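Local coordinates for protein 1,3,6,8-tetrahydroxynaphthalene synthase (Streptomyces coelicolor, PDB 1U0M) that condenses five malonyl-CoA units into a linear pentaketide and cyclises it to 1,3,6,8-tetrahydroxynaphthalene, a precursor of melanin and naphthoquinone-containing metabolites, at residues Ile170-Cys176 against Ile312-Leu318; Arg217-Ile223 against Ile345-Leu351; Thr226-Ile230 against Gly342-Thr346; Ala255-Lys259 against Leu288-Glu293; Arg283-Asp287 against Phe299-Arg303. All coordinates share one frame. Numbering follows the deposited sequence.

Interaction 1. Residues Ile170-Cys176 against Ile312-Leu318; sequences IVACEFC and IASAVVL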
# COMPACT_ATOMS: atom_id res chain seq x y z
N ILE A 170 8.63 -7.26 8.95
CA ILE A 170 8.81 -6.09 8.10
C ILE A 170 9.83 -6.39 7.02
O ILE A 170 10.96 -6.77 7.31
CB ILE A 170 9.31 -4.90 8.90
CG1 ILE A 170 8.31 -4.56 10.00
CG2 ILE A 170 9.52 -3.72 7.97
CD1 ILE A 170 8.75 -3.41 10.85
N VAL A 171 9.42 -6.23 5.76
CA VAL A 171 10.32 -6.46 4.64
C VAL A 171 10.38 -5.22 3.76
O VAL A 171 9.36 -4.72 3.32
CB VAL A 171 9.86 -7.63 3.75
CG1 VAL A 171 10.82 -7.78 2.58
CG2 VAL A 171 9.81 -8.90 4.56
N ALA A 172 11.59 -4.74 3.53
CA ALA A 172 11.80 -3.58 2.68
C ALA A 172 12.62 -4.03 1.47
O ALA A 172 13.70 -4.59 1.61
CB ALA A 172 12.55 -2.50 3.46
N CYS A 173 12.10 -3.81 0.28
CA CYS A 173 12.80 -4.20 -0.94
C CYS A 173 12.87 -3.00 -1.86
O CYS A 173 11.85 -2.54 -2.36
CB CYS A 173 12.04 -5.35 -1.62
SG CYS A 173 12.92 -6.10 -2.99
N GLU A 174 14.07 -2.49 -2.10
CA GLU A 174 14.22 -1.32 -2.94
C GLU A 174 15.32 -1.43 -4.00
O GLU A 174 16.51 -1.53 -3.69
CB GLU A 174 14.47 -0.09 -2.05
CG GLU A 174 13.39 0.11 -0.98
CD GLU A 174 12.07 0.67 -1.54
OE1 GLU A 174 11.85 0.52 -2.77
OE2 GLU A 174 11.27 1.24 -0.77
N PHE A 175 14.89 -1.41 -5.26
CA PHE A 175 15.80 -1.48 -6.40
C PHE A 175 15.69 -0.14 -7.13
O PHE A 175 15.17 -0.07 -8.25
CB PHE A 175 15.37 -2.62 -7.34
CG PHE A 175 15.38 -3.99 -6.70
CD1 PHE A 175 14.43 -4.94 -7.06
CD2 PHE A 175 16.36 -4.34 -5.78
CE1 PHE A 175 14.45 -6.23 -6.52
CE2 PHE A 175 16.40 -5.63 -5.22
CZ PHE A 175 15.44 -6.58 -5.60
N CYS A 176 16.22 0.91 -6.50
CA CYS A 176 16.11 2.26 -7.06
C CYS A 176 16.73 2.40 -8.44
O CYS A 176 16.32 3.24 -9.22
CB CYS A 176 16.71 3.30 -6.10
SG CYS A 176 15.97 3.33 -4.43
N ILE A 312 18.89 3.92 0.03
CA ILE A 312 18.17 2.72 -0.34
C ILE A 312 16.73 2.80 0.15
O ILE A 312 16.15 1.80 0.59
CB ILE A 312 18.88 1.48 0.22
CG1 ILE A 312 18.97 1.56 1.75
CG2 ILE A 312 20.28 1.42 -0.31
CD1 ILE A 312 19.58 0.34 2.36
N ALA A 313 16.16 4.00 0.05
CA ALA A 313 14.78 4.27 0.43
C ALA A 313 14.35 3.70 1.77
O ALA A 313 15.05 3.82 2.77
CB ALA A 313 13.84 3.80 -0.66
N SER A 314 13.18 3.07 1.77
CA SER A 314 12.58 2.50 2.96
C SER A 314 13.51 1.62 3.79
O SER A 314 13.32 1.48 5.00
CB SER A 314 11.32 1.69 2.58
OG SER A 314 11.64 0.55 1.79
N ALA A 315 14.53 1.06 3.15
CA ALA A 315 15.46 0.18 3.85
C ALA A 315 16.53 0.88 4.69
O ALA A 315 17.22 0.22 5.46
CB ALA A 315 16.12 -0.76 2.86
N VAL A 316 16.67 2.20 4.57
CA VAL A 316 17.69 2.91 5.34
C VAL A 316 17.55 2.75 6.86
O VAL A 316 18.50 2.33 7.51
CB VAL A 316 17.72 4.42 5.01
CG1 VAL A 316 18.65 5.13 5.97
CG2 VAL A 316 18.20 4.64 3.58
N VAL A 317 16.39 3.10 7.42
CA VAL A 317 16.21 2.98 8.86
C VAL A 317 16.65 1.63 9.36
O VAL A 317 17.43 1.52 10.30
CB VAL A 317 14.73 3.16 9.32
CG1 VAL A 317 14.38 4.62 9.39
CG2 VAL A 317 13.81 2.43 8.38
N LEU A 318 16.16 0.59 8.69
CA LEU A 318 16.47 -0.79 9.05
C LEU A 318 17.96 -1.10 9.04
O LEU A 318 18.46 -1.80 9.93
CB LEU A 318 15.72 -1.74 8.13
CG LEU A 318 14.28 -2.08 8.52
CD1 LEU A 318 13.51 -0.82 8.87
CD2 LEU A 318 13.59 -2.84 7.39
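Ile170 opens the strand 170-175 side of the contact with a light apolar touch, its CG2 4.2 Å from Leu318 CD2. Val171 points away from the second segment and packs on Tyr111 of strand 108-112. Ala172 faces the second segment again: its CB lies 4.0 Å from Ala315 CB and 4.1 Å from Leu318 CD2, and this small residue lets the first turn of the helix come close. Cys173, like Val171, points away and touches Tyr111. Glu174 supplies the polar link. Glu174 OE2 accepts a hydrogen bond of 2.7 Å from Ser314 OG, while OE1 is held by Thr115 and the backbone N of Cys114, so the buried carboxylate is used at both oxygens. Last in the segment, Cys176 SG reaches Ala313 CB at 4.4 Å. Ala313 and Ser314 occupy the corners of a type II' turn that leads into helix 315-326, and Ala313 lies about 4 Å, side chain to side chain, from Cys146, the probable catalytic cysteine. Such meeting of the N- and C-terminal halves around the active site is characteristic of the thiolase fold.

Interaction 2. Residues Arg217-Ile223 against Ile345-Leu351; sequences RNGSYLI and ITAEMSL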
# COMPACT_ATOMS: atom_id res chain seq x y z
N ARG A 217 5.99 5.03 22.07
CA ARG A 217 4.95 5.79 21.40
C ARG A 217 5.42 6.18 20.01
O ARG A 217 6.55 6.63 19.84
CB ARG A 217 4.63 7.03 22.22
CG ARG A 217 3.62 7.97 21.60
CD ARG A 217 3.38 9.17 22.50
NE ARG A 217 2.56 8.87 23.68
CZ ARG A 217 2.95 8.14 24.73
NH1 ARG A 217 4.16 7.62 24.78
NH2 ARG A 217 2.11 7.94 25.73
N ASN A 218 4.57 6.00 19.01
CA ASN A 218 4.94 6.39 17.66
C ASN A 218 3.91 7.41 17.19
O ASN A 218 2.85 7.56 17.79
CB ASN A 218 4.98 5.19 16.72
CG ASN A 218 3.63 4.51 16.57
OD1 ASN A 218 2.65 5.14 16.17
ND2 ASN A 218 3.58 3.23 16.89
N GLY A 219 4.24 8.11 16.11
CA GLY A 219 3.32 9.10 15.59
C GLY A 219 3.72 9.61 14.22
O GLY A 219 4.89 9.56 13.84
N SER A 220 2.75 10.12 13.49
CA SER A 220 3.00 10.64 12.16
C SER A 220 2.90 12.16 12.14
O SER A 220 2.43 12.77 13.10
CB SER A 220 2.00 10.06 11.17
OG SER A 220 2.12 10.66 9.89
N TYR A 221 3.35 12.76 11.05
CA TYR A 221 3.28 14.20 10.90
C TYR A 221 3.46 14.55 9.43
O TYR A 221 4.44 14.15 8.81
CB TYR A 221 4.35 14.89 11.76
CG TYR A 221 4.38 16.38 11.55
CD1 TYR A 221 5.16 16.95 10.54
CD2 TYR A 221 3.55 17.23 12.30
CE1 TYR A 221 5.12 18.32 10.28
CE2 TYR A 221 3.50 18.60 12.04
CZ TYR A 221 4.28 19.14 11.02
OH TYR A 221 4.21 20.48 10.73
N LEU A 222 2.51 15.30 8.89
CA LEU A 222 2.55 15.71 7.50
C LEU A 222 2.86 17.19 7.37
O LEU A 222 2.10 18.03 7.86
CB LEU A 222 1.20 15.41 6.83
CG LEU A 222 1.05 15.46 5.30
CD1 LEU A 222 1.21 16.89 4.79
CD2 LEU A 222 2.09 14.54 4.67
N ILE A 223 3.97 17.52 6.72
CA ILE A 223 4.34 18.91 6.53
C ILE A 223 3.36 19.54 5.55
O ILE A 223 3.35 19.19 4.37
CB ILE A 223 5.76 19.04 5.97
CG1 ILE A 223 6.77 18.53 7.00
CG2 ILE A 223 6.03 20.50 5.60
CD1 ILE A 223 8.22 18.69 6.57
N ILE A 345 4.93 15.89 2.45
CA ILE A 345 6.07 15.19 3.04
C ILE A 345 5.65 14.51 4.34
O ILE A 345 5.08 15.16 5.22
CB ILE A 345 7.22 16.18 3.30
CG1 ILE A 345 7.72 16.75 1.96
CG2 ILE A 345 8.34 15.49 4.05
CD1 ILE A 345 8.80 17.80 2.08
N THR A 346 5.91 13.21 4.44
CA THR A 346 5.55 12.45 5.62
C THR A 346 6.73 12.10 6.51
O THR A 346 7.86 11.96 6.04
CB THR A 346 4.85 11.14 5.25
OG1 THR A 346 3.68 11.44 4.48
CG2 THR A 346 4.45 10.37 6.50
N ALA A 347 6.44 11.95 7.80
CA ALA A 347 7.44 11.61 8.79
C ALA A 347 6.88 10.55 9.73
O ALA A 347 5.93 10.81 10.47
CB ALA A 347 7.83 12.86 9.57
N GLU A 348 7.44 9.36 9.68
CA GLU A 348 7.00 8.30 10.57
C GLU A 348 8.02 8.22 11.69
O GLU A 348 9.11 7.66 11.54
CB GLU A 348 6.91 6.96 9.82
CG GLU A 348 5.79 6.90 8.78
CD GLU A 348 4.39 6.97 9.40
OE1 GLU A 348 4.07 8.00 10.02
OE2 GLU A 348 3.62 6.00 9.26
N MET A 349 7.66 8.82 12.83
CA MET A 349 8.52 8.86 14.01
C MET A 349 8.16 7.75 14.98
O MET A 349 7.01 7.34 15.06
CB MET A 349 8.37 10.23 14.67
CG MET A 349 8.67 11.38 13.73
SD MET A 349 7.90 12.95 14.16
CE MET A 349 6.24 12.71 13.48
N SER A 350 9.15 7.28 15.73
CA SER A 350 8.94 6.22 16.70
C SER A 350 9.90 6.36 17.90
O SER A 350 11.12 6.41 17.72
CB SER A 350 9.15 4.86 16.02
OG SER A 350 9.00 3.79 16.93
N LEU A 351 9.35 6.43 19.11
CA LEU A 351 10.15 6.55 20.32
C LEU A 351 10.20 5.19 21.03
O LEU A 351 9.18 4.52 21.16
CB LEU A 351 9.54 7.61 21.26
CG LEU A 351 9.56 9.08 20.79
CD1 LEU A 351 8.86 9.97 21.82
CD2 LEU A 351 10.99 9.53 20.58
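This is an antiparallel pairing of two strands, 217-222 and 346-351, inside the mixed sheet of the thiolase fold; their axes approach to 4.7 Å at 166°. The best-formed hydrogen-bonded pair is Gly219-Met349, where Gly219 N to Met349 O (3.1 Å) and Met349 N to Gly219 O (3.0 Å) bond in both directions. Leu351 N to Arg217 O (2.9 Å) and Ile223 N to Ile345 O (3.0 Å) hold the two ends, whereas both bonds between Tyr221 and Ala347 are weak. At the non-hydrogen-bonded pair Asn218-Ser350 the CA atoms close to 4.1 Å. Met349 folds back over the neighbouring strand, its CE 3.4 Å from Tyr221 CB, beside side-chain-free Gly219. The face bearing Tyr221, Met349 and Leu351 is packed by helix 251-263. On the face of Asn218 and Glu348 lies helix 148-162, where Asn218 ND2 bonds Asp158; on the same face Thr346 OG1 is hydrogen-bonded to Gln138 of the second subunit. Strand 337-342 flanks strand 346-355 on its other edge.

Interaction 3. Residues Thr226-Ile230 against Gly342-Thr346; sequences TEDWI and GPGIT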
# COMPACT_ATOMS: atom_id res chain seq x y z
N THR A 226 3.26 20.29 0.93
CA THR A 226 4.54 19.80 0.42
C THR A 226 4.27 18.48 -0.31
O THR A 226 5.19 17.69 -0.56
CB THR A 226 5.54 19.56 1.57
OG1 THR A 226 4.92 18.80 2.60
CG2 THR A 226 6.01 20.89 2.15
N GLU A 227 3.00 18.27 -0.67
CA GLU A 227 2.55 17.06 -1.36
C GLU A 227 3.39 16.69 -2.57
O GLU A 227 3.77 15.53 -2.73
CB GLU A 227 1.09 17.18 -1.79
CG GLU A 227 0.13 17.46 -0.65
CD GLU A 227 -0.15 18.94 -0.47
OE1 GLU A 227 0.73 19.79 -0.78
OE2 GLU A 227 -1.27 19.26 0.00
N ASP A 228 3.69 17.68 -3.41
CA ASP A 228 4.48 17.46 -4.62
C ASP A 228 5.97 17.67 -4.45
O ASP A 228 6.71 17.72 -5.43
CB ASP A 228 3.98 18.35 -5.77
CG ASP A 228 4.20 19.84 -5.50
OD1 ASP A 228 5.36 20.25 -5.26
OD2 ASP A 228 3.21 20.60 -5.55
N TRP A 229 6.43 17.78 -3.21
CA TRP A 229 7.86 18.01 -2.97
C TRP A 229 8.75 16.78 -3.12
O TRP A 229 9.90 16.90 -3.53
CB TRP A 229 8.04 18.69 -1.62
CG TRP A 229 7.62 20.13 -1.69
CD1 TRP A 229 6.77 20.69 -2.60
CD2 TRP A 229 8.08 21.21 -0.87
NE1 TRP A 229 6.67 22.05 -2.40
CE2 TRP A 229 7.47 22.39 -1.34
CE3 TRP A 229 8.96 21.29 0.22
CZ2 TRP A 229 7.70 23.64 -0.76
CZ3 TRP A 229 9.19 22.53 0.80
CH2 TRP A 229 8.56 23.69 0.30
N ILE A 230 8.22 15.60 -2.80
CA ILE A 230 8.96 14.34 -2.96
C ILE A 230 7.92 13.38 -3.55
O ILE A 230 7.13 12.76 -2.84
CB ILE A 230 9.48 13.80 -1.62
CG1 ILE A 230 10.16 14.94 -0.84
CG2 ILE A 230 10.49 12.69 -1.89
CD1 ILE A 230 10.78 14.52 0.48
N GLY A 342 9.70 11.00 3.84
CA GLY A 342 9.51 10.79 2.41
C GLY A 342 8.27 11.48 1.86
O GLY A 342 7.87 12.53 2.36
N PRO A 343 7.64 10.92 0.82
CA PRO A 343 6.43 11.45 0.17
C PRO A 343 5.36 11.96 1.15
O PRO A 343 4.94 11.24 2.05
CB PRO A 343 5.95 10.27 -0.65
CG PRO A 343 7.23 9.67 -1.12
CD PRO A 343 8.08 9.68 0.14
N GLY A 344 4.91 13.20 0.95
CA GLY A 344 3.90 13.76 1.83
C GLY A 344 3.89 15.28 1.89
O GLY A 344 2.93 15.91 1.42
N ILE A 345 4.93 15.89 2.45
CA ILE A 345 6.07 15.19 3.04
C ILE A 345 5.65 14.51 4.34
O ILE A 345 5.08 15.16 5.22
CB ILE A 345 7.22 16.18 3.30
CG1 ILE A 345 7.72 16.75 1.96
CG2 ILE A 345 8.34 15.49 4.05
CD1 ILE A 345 8.80 17.80 2.08
N THR A 346 5.91 13.21 4.44
CA THR A 346 5.55 12.45 5.62
C THR A 346 6.73 12.10 6.51
O THR A 346 7.86 11.96 6.04
CB THR A 346 4.85 11.14 5.25
OG1 THR A 346 3.68 11.44 4.48
CG2 THR A 346 4.45 10.37 6.50
O HOH W 1 5.79 15.06 -0.81
O HOH W 2 1.95 18.37 1.98
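Gly342 ends strand 337-342 and exchanges backbone hydrogen bonds with Thr346, so that the intervening residues bulge out as a tight loop. Pro343 follows, with its CA giving a CA-H...O contact of 3.4 Å to Ile230 O, and it also packs on Met119 of the second subunit. Gly344 takes backbone angles at which a CB would jam against the preceding carbonyl. Gly344 N donates to water 1 at 2.7 Å, a water that also accepts from Ile230 N (3.2 Å); Gly344 O accepts from water 2 at 2.7 Å, and water 2 accepts from Thr226 N at 2.6 Å. Glu227 CA is 3.0 Å from the same Gly344 O. After a cis peptide, Ile345 N donates an almost linear bond of 2.9 Å to Thr226 OG1, a hydroxyl that is bonded to Ile223 O as well. The Ile345 side chain fills the space between two residues: Ile345 CD1 lies 3.9 Å from Trp229 CB, and Ile345 CG1 4.1 Å from Ile230 CD1. Gly342-Pro343-Gly344 belongs to the GFGPG loop of chalcone synthase-like enzymes, and here Gly342 comes within about 4 Å of the side chain of Cys146, the probable nucleophile, at the active-site cavity.

Interaction 4. Residues Ala255-Lys259 against Leu288-Glu293; sequences APALK and LSTFLE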
# COMPACT_ATOMS: atom_id res chain seq x y z
N ALA A 255 11.56 19.74 12.71
CA ALA A 255 12.19 19.64 14.02
C ALA A 255 11.18 19.66 15.17
O ALA A 255 11.20 18.78 16.04
CB ALA A 255 13.21 20.77 14.19
N PRO A 256 10.29 20.67 15.19
CA PRO A 256 9.27 20.79 16.24
C PRO A 256 8.38 19.55 16.34
O PRO A 256 8.04 19.11 17.44
CB PRO A 256 8.48 22.03 15.82
CG PRO A 256 9.52 22.86 15.14
CD PRO A 256 10.24 21.84 14.29
N ALA A 257 8.00 19.00 15.19
CA ALA A 257 7.16 17.82 15.15
C ALA A 257 7.86 16.67 15.86
O ALA A 257 7.22 15.78 16.41
CB ALA A 257 6.85 17.44 13.71
N LEU A 258 9.19 16.70 15.83
CA LEU A 258 9.98 15.67 16.48
C LEU A 258 9.97 15.91 17.99
O LEU A 258 9.93 14.97 18.77
CB LEU A 258 11.41 15.70 15.95
CG LEU A 258 11.61 15.10 14.56
CD1 LEU A 258 13.01 15.40 14.05
CD2 LEU A 258 11.36 13.61 14.62
N LYS A 259 10.01 17.18 18.38
CA LYS A 259 10.00 17.53 19.79
C LYS A 259 8.60 17.35 20.37
O LYS A 259 8.43 16.76 21.43
CB LYS A 259 10.47 18.97 19.97
CG LYS A 259 11.92 19.16 19.54
CD LYS A 259 12.32 20.62 19.47
CE LYS A 259 13.73 20.77 18.93
NZ LYS A 259 14.12 22.18 18.65
N LEU A 288 19.02 18.36 10.35
CA LEU A 288 18.31 17.73 11.45
C LEU A 288 19.19 17.75 12.70
O LEU A 288 18.70 17.71 13.82
CB LEU A 288 17.93 16.30 11.08
CG LEU A 288 16.79 15.62 11.84
CD1 LEU A 288 17.21 15.26 13.24
CD2 LEU A 288 15.58 16.53 11.86
N SER A 289 20.51 17.81 12.49
CA SER A 289 21.46 17.84 13.60
C SER A 289 21.68 19.27 14.08
O SER A 289 22.56 19.53 14.91
CB SER A 289 22.79 17.24 13.17
OG SER A 289 23.36 17.97 12.09
N THR A 290 20.88 20.20 13.56
CA THR A 290 20.99 21.61 13.94
C THR A 290 19.64 22.13 14.42
O THR A 290 19.52 22.57 15.56
CB THR A 290 21.47 22.47 12.74
OG1 THR A 290 20.63 22.24 11.61
CG2 THR A 290 22.91 22.14 12.38
N PHE A 291 18.64 22.09 13.55
CA PHE A 291 17.30 22.56 13.90
C PHE A 291 16.76 21.85 15.13
O PHE A 291 16.01 22.43 15.91
CB PHE A 291 16.35 22.36 12.71
CG PHE A 291 16.53 23.37 11.60
CD1 PHE A 291 16.33 24.73 11.85
CD2 PHE A 291 16.89 22.98 10.32
CE1 PHE A 291 16.49 25.68 10.83
CE2 PHE A 291 17.06 23.92 9.29
CZ PHE A 291 16.85 25.27 9.55
N LEU A 292 17.16 20.58 15.31
CA LEU A 292 16.71 19.78 16.45
C LEU A 292 17.67 20.07 17.60
O LEU A 292 17.23 20.29 18.73
CB LEU A 292 16.73 18.28 16.13
CG LEU A 292 15.80 17.46 17.03
CD1 LEU A 292 14.39 17.54 16.47
CD2 LEU A 292 16.24 16.02 17.08
N GLU A 293 18.96 20.07 17.30
CA GLU A 293 19.99 20.38 18.28
C GLU A 293 20.48 19.20 19.10
O GLU A 293 20.58 19.28 20.32
CB GLU A 293 19.50 21.48 19.23
CG GLU A 293 18.86 22.67 18.51
CD GLU A 293 18.15 23.61 19.45
OE1 GLU A 293 17.50 23.13 20.40
OE2 GLU A 293 18.22 24.83 19.23
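Few polar groups are satisfied across this contact, and those that are meet at its outer margin. The extended Lys259 side chain carries its NZ to the carbonyl O of Phe291, 3.3 Å away, in a weak hydrogen bond; the same Lys259 NZ forms a long salt bridge of 3.9 Å with Glu293 OE1. Phe291 O lies near the end of a weakly bonded helix, and the positive phi of Glu293 marks where the chain leaves helical angles. The hydroxyls of the last turn fold back on their own helix: Ser289 OG bonds Asp286 O, and Thr290 OG1 bonds Asp287 O. In the other helix, Ala255 O accepts the backbone N of Lys259 at 3.1 Å, while Pro256 has no amide hydrogen to give, which coincides with a kink there. Beneath this charged margin the contact is apolar. Leu258 CD1 sits 3.6 Å from Leu288 CD2 and 3.5 Å from Leu292 CD1, and Ala255 CB rests 3.8 Å from Phe291 CB. The contact thus ties helix 251-263 to the end of helix 281-291; Leu288 and Phe291 also lean on Met251 of the former, Leu288 touches Phe299, and Leu292 reaches Tyr275 just ahead of strand 276-278.

Interaction 5. Residues Arg283-Asp287 against Phe299-Arg303; sequences RILDD and FRFSR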
# COMPACT_ATOMS: atom_id res chain seq x y z
N ARG A 283 23.14 16.10 3.69
CA ARG A 283 22.72 17.49 3.68
C ARG A 283 21.48 17.61 4.56
O ARG A 283 21.47 18.32 5.56
CB ARG A 283 22.41 17.98 2.26
CG ARG A 283 21.25 17.28 1.54
CD ARG A 283 21.65 15.93 0.94
NE ARG A 283 22.63 16.08 -0.13
CZ ARG A 283 22.43 16.77 -1.25
NH1 ARG A 283 21.28 17.39 -1.45
NH2 ARG A 283 23.39 16.85 -2.16
N ILE A 284 20.43 16.89 4.17
CA ILE A 284 19.17 16.89 4.89
C ILE A 284 19.35 16.34 6.31
O ILE A 284 18.65 16.75 7.23
CB ILE A 284 18.13 16.03 4.14
CG1 ILE A 284 17.88 16.62 2.75
CG2 ILE A 284 16.83 15.96 4.94
CD1 ILE A 284 16.96 15.78 1.89
N LEU A 285 20.29 15.43 6.47
CA LEU A 285 20.54 14.83 7.78
C LEU A 285 21.21 15.83 8.71
O LEU A 285 21.00 15.79 9.93
CB LEU A 285 21.42 13.59 7.63
CG LEU A 285 21.46 12.65 8.83
CD1 LEU A 285 20.08 12.06 9.07
CD2 LEU A 285 22.47 11.54 8.58
N ASP A 286 22.02 16.72 8.15
CA ASP A 286 22.72 17.73 8.95
C ASP A 286 21.84 18.89 9.38
O ASP A 286 22.15 19.59 10.34
CB ASP A 286 23.94 18.25 8.21
CG ASP A 286 25.16 17.37 8.40
OD1 ASP A 286 25.47 17.05 9.56
OD2 ASP A 286 25.80 17.01 7.39
N ASP A 287 20.76 19.11 8.64
CA ASP A 287 19.83 20.18 8.98
C ASP A 287 19.03 19.68 10.18
O ASP A 287 18.44 20.46 10.93
CB ASP A 287 18.89 20.46 7.81
CG ASP A 287 19.57 21.20 6.67
OD1 ASP A 287 20.69 20.81 6.28
OD2 ASP A 287 18.98 22.18 6.16
N PHE A 299 23.57 10.90 14.19
CA PHE A 299 23.11 10.10 13.06
C PHE A 299 24.31 9.46 12.38
O PHE A 299 24.46 9.56 11.16
CB PHE A 299 22.35 10.97 12.06
CG PHE A 299 21.55 12.05 12.70
CD1 PHE A 299 22.11 13.29 12.98
CD2 PHE A 299 20.23 11.81 13.08
CE1 PHE A 299 21.38 14.28 13.63
CE2 PHE A 299 19.49 12.80 13.73
CZ PHE A 299 20.07 14.03 14.00
N ARG A 300 25.15 8.82 13.18
CA ARG A 300 26.34 8.16 12.68
C ARG A 300 25.98 6.91 11.88
O ARG A 300 26.62 6.59 10.88
CB ARG A 300 27.26 7.78 13.85
CG ARG A 300 28.45 6.92 13.44
CD ARG A 300 29.43 6.67 14.60
NE ARG A 300 28.89 5.82 15.66
CZ ARG A 300 28.07 6.25 16.63
NH1 ARG A 300 27.69 7.52 16.67
NH2 ARG A 300 27.64 5.39 17.55
N PHE A 301 24.94 6.22 12.35
CA PHE A 301 24.48 4.98 11.71
C PHE A 301 23.75 5.24 10.40
O PHE A 301 23.94 4.52 9.42
CB PHE A 301 23.58 4.22 12.68
CG PHE A 301 24.28 3.81 13.94
CD1 PHE A 301 25.09 2.67 13.96
CD2 PHE A 301 24.18 4.58 15.10
CE1 PHE A 301 25.79 2.32 15.11
CE2 PHE A 301 24.88 4.23 16.25
CZ PHE A 301 25.69 3.10 16.25
N SER A 302 22.93 6.28 10.38
CA SER A 302 22.20 6.63 9.17
C SER A 302 23.21 7.02 8.11
O SER A 302 23.22 6.47 7.00
CB SER A 302 21.27 7.82 9.44
OG SER A 302 20.52 7.62 10.63
N ARG A 303 24.07 7.97 8.46
CA ARG A 303 25.09 8.45 7.54
C ARG A 303 25.99 7.31 7.05
O ARG A 303 26.54 7.38 5.95
CB ARG A 303 25.93 9.54 8.21
CG ARG A 303 26.74 10.37 7.22
CD ARG A 303 27.33 11.64 7.84
NE ARG A 303 26.31 12.58 8.30
CZ ARG A 303 25.72 12.53 9.49
NH1 ARG A 303 26.05 11.58 10.36
NH2 ARG A 303 24.79 13.43 9.81
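Apolar packing dominates, and it converges on a single residue, Leu285, which is buried by helix 300-308 and the residue before it. Leu285 CD2 lies 3.5 Å from Phe299 CB and 4.0 Å from Ser302 CB. The aliphatic tip also meets a charged group: the guanidinium of Arg303 presents one face to Leu285 CD2, which is 3.2 Å from Arg303 NH2. Electrostatics add a long salt bridge, Asp286 OD1 to Arg303 NH2 at 3.7 Å, made although the CA-to-CB bond of Asp286 points away from the opposing helix. No hydrogen bond crosses between the segments. Arg303 NH2 is buried here without a hydrogen-bond partner in the model, so the ion pair compensates its charge only loosely. Within the second segment, Arg303 N bonds Phe299 O at 3.2 Å, in the first turn of helix 300-308. Polar side chains of that turn find partners outside the pair: Ser302 OG bonds Val277 O of strand 276-278, and Arg300 makes a salt bridge with Glu327. The two helices lie beside strand 276-278, at the edge of the mixed sheet within this chain, and both Leu285 and Phe299 pack on Val277. Phe299 continues along helix 281-291 to Leu288 and Ser289, while Phe301 reaches across to Ala320, Arg323 and Leu324 of helix 315-326.

How the interactions relate
Interactions 1, 2, 3 and 5 are buried, whereas interaction 4 is only partly so. Interaction 1 lies nearest the chain centre and joins the two halves of the fold; the other four stay within the C-terminal half. Interactions 2 and 3 share Ile345 and Thr346, and both touch the second subunit. Interactions 4 and 5 both use helix 281-291 and meet where Leu288 packs on Phe299; interaction 4 also rests on the sheet of interaction 2, Ala257 against Tyr221 and Leu258 against Met349. The chemistry shifts accordingly, from a short Ser-Glu hydrogen bond in 1, backbone pairing in 2 and water bridges in 3 to leucine packing with long ion pairs in 4 and 5.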